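Dehalogenase (Rhodospirillaceae, PDB 6A41) probably acts as an NAD(P)-dependent oxidoreductase of the short-chain dehydrogenase/reductase type, with a likely role in dehalogenation. Local coordinates at residues F16-Q28 / G212-L224. Numbering follows the deposited sequence.
Sequences FAGHGTTRIALAQ and GKSDELGATICFL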
loop_
_atom_site.group_PDB
_atom_site.type_symbol
_atom_site.label_atom_id
_atom_site.label_comp_id
_atom_site.label_asym_id
_atom_site.label_seq_id
_atom_site.Cartn_x
_atom_site.Cartn_y
_atom_site.Cartn_z
ATOM N N PHE A 16 1.835 26.660 0.949
ATOM C CA PHE A 16 2.056 25.298 0.377
ATOM C C PHE A 16 1.989 25.309 -1.169
ATOM O O PHE A 16 2.841 25.942 -1.784
ATOM C CB PHE A 16 0.970 24.356 1.014
ATOM C CG PHE A 16 1.264 22.851 0.935
ATOM C CD1 PHE A 16 2.546 22.339 0.601
ATOM C CD2 PHE A 16 0.284 21.974 1.275
ATOM C CE1 PHE A 16 2.778 20.990 0.535
ATOM C CE2 PHE A 16 0.520 20.625 1.289
ATOM C CZ PHE A 16 1.743 20.127 0.947
ATOM N N ALA A 17 1.004 24.676 -1.806
ATOM C CA ALA A 17 1.034 24.509 -3.247
ATOM C C ALA A 17 0.265 25.607 -3.991
ATOM O O ALA A 17 0.063 25.545 -5.225
ATOM C CB ALA A 17 0.429 23.188 -3.621
ATOM N N GLY A 18 -0.169 26.645 -3.279
ATOM C CA GLY A 18 -1.062 27.670 -3.921
ATOM C C GLY A 18 -0.503 28.389 -5.151
ATOM O O GLY A 18 -1.198 28.575 -6.182
ATOM N N HIS A 19 0.699 28.910 -5.022
ATOM C CA HIS A 19 1.286 29.634 -6.094
ATOM C C HIS A 19 1.613 28.784 -7.286
ATOM O O HIS A 19 1.354 29.195 -8.425
ATOM C CB HIS A 19 2.530 30.402 -5.626
ATOM C CG HIS A 19 2.177 31.589 -4.791
ATOM N ND1 HIS A 19 3.032 32.660 -4.648
ATOM C CD2 HIS A 19 1.004 31.955 -4.223
ATOM C CE1 HIS A 19 2.427 33.578 -3.896
ATOM N NE2 HIS A 19 1.205 33.170 -3.621
ATOM N N GLY A 20 2.238 27.619 -7.026
ATOM C CA GLY A 20 2.570 26.653 -8.159
ATOM C C GLY A 20 1.286 26.308 -8.888
ATOM O O GLY A 20 1.249 26.301 -10.093
ATOM N N THR A 21 0.219 25.969 -8.120
ATOM C CA THR A 21 -0.976 25.557 -8.731
ATOM C C THR A 21 -1.597 26.741 -9.516
ATOM O O THR A 21 -2.035 26.552 -10.588
ATOM C CB THR A 21 -1.991 25.014 -7.724
ATOM O OG1 THR A 21 -1.361 23.923 -6.975
ATOM C CG2 THR A 21 -3.228 24.488 -8.460
ATOM N N THR A 22 -1.629 27.943 -8.944
ATOM C CA THR A 22 -2.224 29.089 -9.659
ATOM C C THR A 22 -1.552 29.289 -11.014
ATOM O O THR A 22 -2.200 29.440 -12.072
ATOM C CB THR A 22 -2.004 30.372 -8.845
ATOM O OG1 THR A 22 -2.731 30.304 -7.642
ATOM C CG2 THR A 22 -2.476 31.594 -9.617
ATOM N N ARG A 23 -0.233 29.295 -10.922
ATOM C CA ARG A 23 0.652 29.549 -12.073
ATOM C C ARG A 23 0.432 28.562 -13.235
ATOM O O ARG A 23 0.246 28.963 -14.434
ATOM C CB ARG A 23 2.135 29.507 -11.647
ATOM C CG ARG A 23 3.077 29.922 -12.732
ATOM C CD ARG A 23 4.592 29.829 -12.375
ATOM N NE ARG A 23 4.812 30.643 -11.222
ATOM C CZ ARG A 23 5.061 30.279 -9.963
ATOM N NH1 ARG A 23 5.215 29.068 -9.571
ATOM N NH2 ARG A 23 5.161 31.268 -9.064
ATOM N N ILE A 24 0.458 27.287 -12.910
ATOM C CA ILE A 24 0.215 26.271 -13.944
ATOM C C ILE A 24 -1.237 26.268 -14.427
ATOM O O ILE A 24 -1.442 26.174 -15.650
ATOM C CB ILE A 24 0.666 24.874 -13.454
ATOM C CG1 ILE A 24 2.190 24.824 -13.134
ATOM C CG2 ILE A 24 0.419 23.834 -14.536
ATOM C CD1 ILE A 24 3.090 25.252 -14.290
ATOM N N ALA A 25 -2.218 26.393 -13.522
ATOM C CA ALA A 25 -3.617 26.357 -13.928
ATOM C C ALA A 25 -3.864 27.494 -14.963
ATOM O O ALA A 25 -4.510 27.317 -15.979
ATOM C CB ALA A 25 -4.479 26.540 -12.715
ATOM N N LEU A 26 -3.293 28.680 -14.696
ATOM C CA LEU A 26 -3.499 29.838 -15.593
ATOM C C LEU A 26 -2.838 29.581 -16.942
ATOM O O LEU A 26 -3.380 29.871 -17.970
ATOM C CB LEU A 26 -2.991 31.117 -14.913
ATOM C CG LEU A 26 -3.747 31.740 -13.791
ATOM C CD1 LEU A 26 -2.954 32.935 -13.305
ATOM C CD2 LEU A 26 -5.111 32.198 -14.231
ATOM N N ALA A 27 -1.661 28.958 -16.925
ATOM C CA ALA A 27 -0.900 28.640 -18.154
ATOM C C ALA A 27 -1.646 27.597 -18.923
ATOM O O ALA A 27 -1.546 27.519 -20.121
ATOM C CB ALA A 27 0.502 28.094 -17.777
ATOM N N GLN A 28 -2.424 26.760 -18.253
ATOM C CA GLN A 28 -3.218 25.716 -18.939
ATOM C C GLN A 28 -4.645 26.195 -19.236
ATOM O O GLN A 28 -5.543 25.392 -19.591
ATOM C CB GLN A 28 -3.233 24.460 -18.110
ATOM C CG GLN A 28 -1.863 23.750 -17.984
ATOM C CD GLN A 28 -1.960 22.355 -17.294
ATOM O OE1 GLN A 28 -3.062 21.905 -16.928
ATOM N NE2 GLN A 28 -0.782 21.668 -17.051
ATOM N N GLY A 212 11.802 19.118 -5.338
ATOM C CA GLY A 212 10.875 19.338 -6.377
ATOM C C GLY A 212 10.519 20.786 -6.479
ATOM O O GLY A 212 10.782 21.618 -5.587
ATOM N N LYS A 213 10.049 21.141 -7.654
ATOM C CA LYS A 213 9.621 22.483 -7.971
ATOM C C LYS A 213 8.160 22.712 -7.689
ATOM O O LYS A 213 7.299 21.805 -7.873
ATOM C CB LYS A 213 9.896 22.777 -9.457
ATOM C CG LYS A 213 11.408 22.785 -9.654
ATOM C CD LYS A 213 11.786 23.311 -11.005
ATOM C CE LYS A 213 11.054 22.604 -12.145
ATOM N NZ LYS A 213 12.009 22.481 -13.326
ATOM N N SER A 214 7.840 23.952 -7.278
ATOM C CA SER A 214 6.454 24.236 -6.948
ATOM C C SER A 214 5.613 24.073 -8.271
ATOM O O SER A 214 4.469 23.617 -8.162
ATOM C CB SER A 214 6.236 25.656 -6.366
ATOM O OG SER A 214 6.596 26.522 -7.407
ATOM N N ASP A 215 6.186 24.381 -9.448
ATOM C CA ASP A 215 5.562 24.079 -10.738
ATOM C C ASP A 215 5.263 22.623 -11.103
ATOM O O ASP A 215 4.328 22.377 -11.903
ATOM C CB ASP A 215 6.311 24.729 -11.847
ATOM C CG ASP A 215 6.045 26.278 -11.828
ATOM O OD1 ASP A 215 5.205 26.826 -11.024
ATOM O OD2 ASP A 215 6.684 26.932 -12.621
ATOM N N GLU A 216 6.053 21.710 -10.518
ATOM C CA GLU A 216 5.854 20.263 -10.667
ATOM C C GLU A 216 4.665 19.820 -9.835
ATOM O O GLU A 216 3.779 19.073 -10.333
ATOM C CB GLU A 216 7.089 19.411 -10.282
ATOM C CG GLU A 216 8.180 19.501 -11.304
ATOM C CD GLU A 216 9.609 19.074 -10.840
ATOM O OE1 GLU A 216 9.985 19.212 -9.675
ATOM O OE2 GLU A 216 10.337 18.590 -11.734
ATOM N N LEU A 217 4.671 20.268 -8.583
ATOM C CA LEU A 217 3.447 20.006 -7.716
ATOM C C LEU A 217 2.226 20.633 -8.349
ATOM O O LEU A 217 1.165 19.979 -8.416
ATOM C CB LEU A 217 3.701 20.508 -6.332
ATOM C CG LEU A 217 2.621 20.256 -5.281
ATOM C CD1 LEU A 217 2.193 18.860 -5.224
ATOM C CD2 LEU A 217 3.120 20.637 -3.916
ATOM N N GLY A 218 2.379 21.893 -8.813
ATOM C CA GLY A 218 1.225 22.547 -9.488
ATOM C C GLY A 218 0.704 21.773 -10.749
ATOM O O GLY A 218 -0.535 21.611 -10.943
ATOM N N ALA A 219 1.623 21.297 -11.567
ATOM C CA ALA A 219 1.275 20.569 -12.741
ATOM C C ALA A 219 0.562 19.234 -12.369
ATOM O O ALA A 219 -0.366 18.811 -13.082
ATOM C CB ALA A 219 2.469 20.254 -13.707
ATOM N N THR A 220 1.017 18.599 -11.309
ATOM C CA THR A 220 0.334 17.389 -10.808
ATOM C C THR A 220 -1.081 17.600 -10.382
ATOM O O THR A 220 -2.001 16.860 -10.731
ATOM C CB THR A 220 1.228 16.683 -9.768
ATOM O OG1 THR A 220 2.538 16.406 -10.376
ATOM C CG2 THR A 220 0.597 15.430 -9.383
ATOM N N ILE A 221 -1.270 18.596 -9.556
ATOM C CA ILE A 221 -2.613 19.002 -9.142
ATOM C C ILE A 221 -3.480 19.396 -10.331
ATOM O O ILE A 221 -4.674 18.908 -10.431
ATOM C CB ILE A 221 -2.507 20.103 -8.056
ATOM C CG1 ILE A 221 -1.804 19.662 -6.793
ATOM C CG2 ILE A 221 -3.843 20.786 -7.815
ATOM C CD1 ILE A 221 -1.219 20.849 -5.974
ATOM N N CYS A 222 -2.953 20.203 -11.254
ATOM C CA CYS A 222 -3.639 20.532 -12.460
ATOM C C CYS A 222 -4.052 19.317 -13.322
ATOM O O CYS A 222 -5.186 19.209 -13.799
ATOM C CB CYS A 222 -2.864 21.506 -13.323
ATOM S SG CYS A 222 -2.888 23.162 -12.588
ATOM N N PHE A 223 -3.114 18.372 -13.449
ATOM C CA PHE A 223 -3.468 17.172 -14.138
ATOM C C PHE A 223 -4.721 16.472 -13.465
ATOM O O PHE A 223 -5.704 16.141 -14.209
ATOM C CB PHE A 223 -2.276 16.166 -14.221
ATOM C CG PHE A 223 -2.750 14.763 -14.710
ATOM C CD1 PHE A 223 -3.190 14.600 -15.999
ATOM C CD2 PHE A 223 -2.808 13.705 -13.811
ATOM C CE1 PHE A 223 -3.734 13.353 -16.472
ATOM C CE2 PHE A 223 -3.286 12.463 -14.216
ATOM C CZ PHE A 223 -3.737 12.305 -15.508
ATOM N N LEU A 224 -4.753 16.336 -12.139
ATOM C CA LEU A 224 -5.890 15.661 -11.504
ATOM C C LEU A 224 -7.188 16.459 -11.655
ATOM O O LEU A 224 -8.258 15.826 -11.693
ATOM C CB LEU A 224 -5.640 15.379 -10.028
ATOM C CG LEU A 224 -4.483 14.371 -9.866
ATOM C CD1 LEU A 224 -4.054 14.404 -8.405
ATOM C CD2 LEU A 224 -4.854 12.953 -10.332
HETATM O O HOH W 1 5.919 29.311 -6.762
HETATM O O HOH W 2 -0.260 19.015 -16.037
#
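Arg-23 leaves its helix with CG trans to the backbone N (chi1 -173°) and then bends back at chi3, which swings NH1 onto Asp-215, whose CG lies trans to its own carbonyl carbon. In this Rossmann fold, helix 18-27 follows the first strand of the parallel sheet and meets helix 214-224 at -62°, their axes only 7.2 Å apart. Such closeness depends on glycines: Thr-21 CA lies 3.8 Å from Gly-218 CA, and Gly-20 CA directs a C-H toward Ser-214 O; neither glycine has a side chain to hold the backbones apart, and Gly-20 O comes close to Gly-218 CA. At the solvent-facing margin, Arg-23 NH1 donates to Asp-215 OD1 (2.7 Å, nearly straight) on its syn side; the oxygen lies in the guanidinium plane, although the two flat groups are turned 53° apart. A water accepts from the same NH1 and also bonds Ser-214 OG. A leucine in place of Arg-23 would probably leave the Asp-215 carboxylate without its charged mate and break this water link. Next to the salt bridge, Ile-24 fits as a knob among Asp-215, Gly-218, Ala-219 and Cys-222, its CG2 3.8 Å from Ala-219 CA. Toward the sheet, Ala-17 CB touches Leu-217 CD2 and Ile-221 CD1, over Val-134 and Val-177. Phe-223 stacks on Phe-223 of the second subunit, so the helix also serves the assembly. At the far end, Cys-222 SG rests 3.7 Å from Ala-25 CB, while a second water accepts from Gln-28 NE2 and donates to Ala-219 O at 3.0 Å.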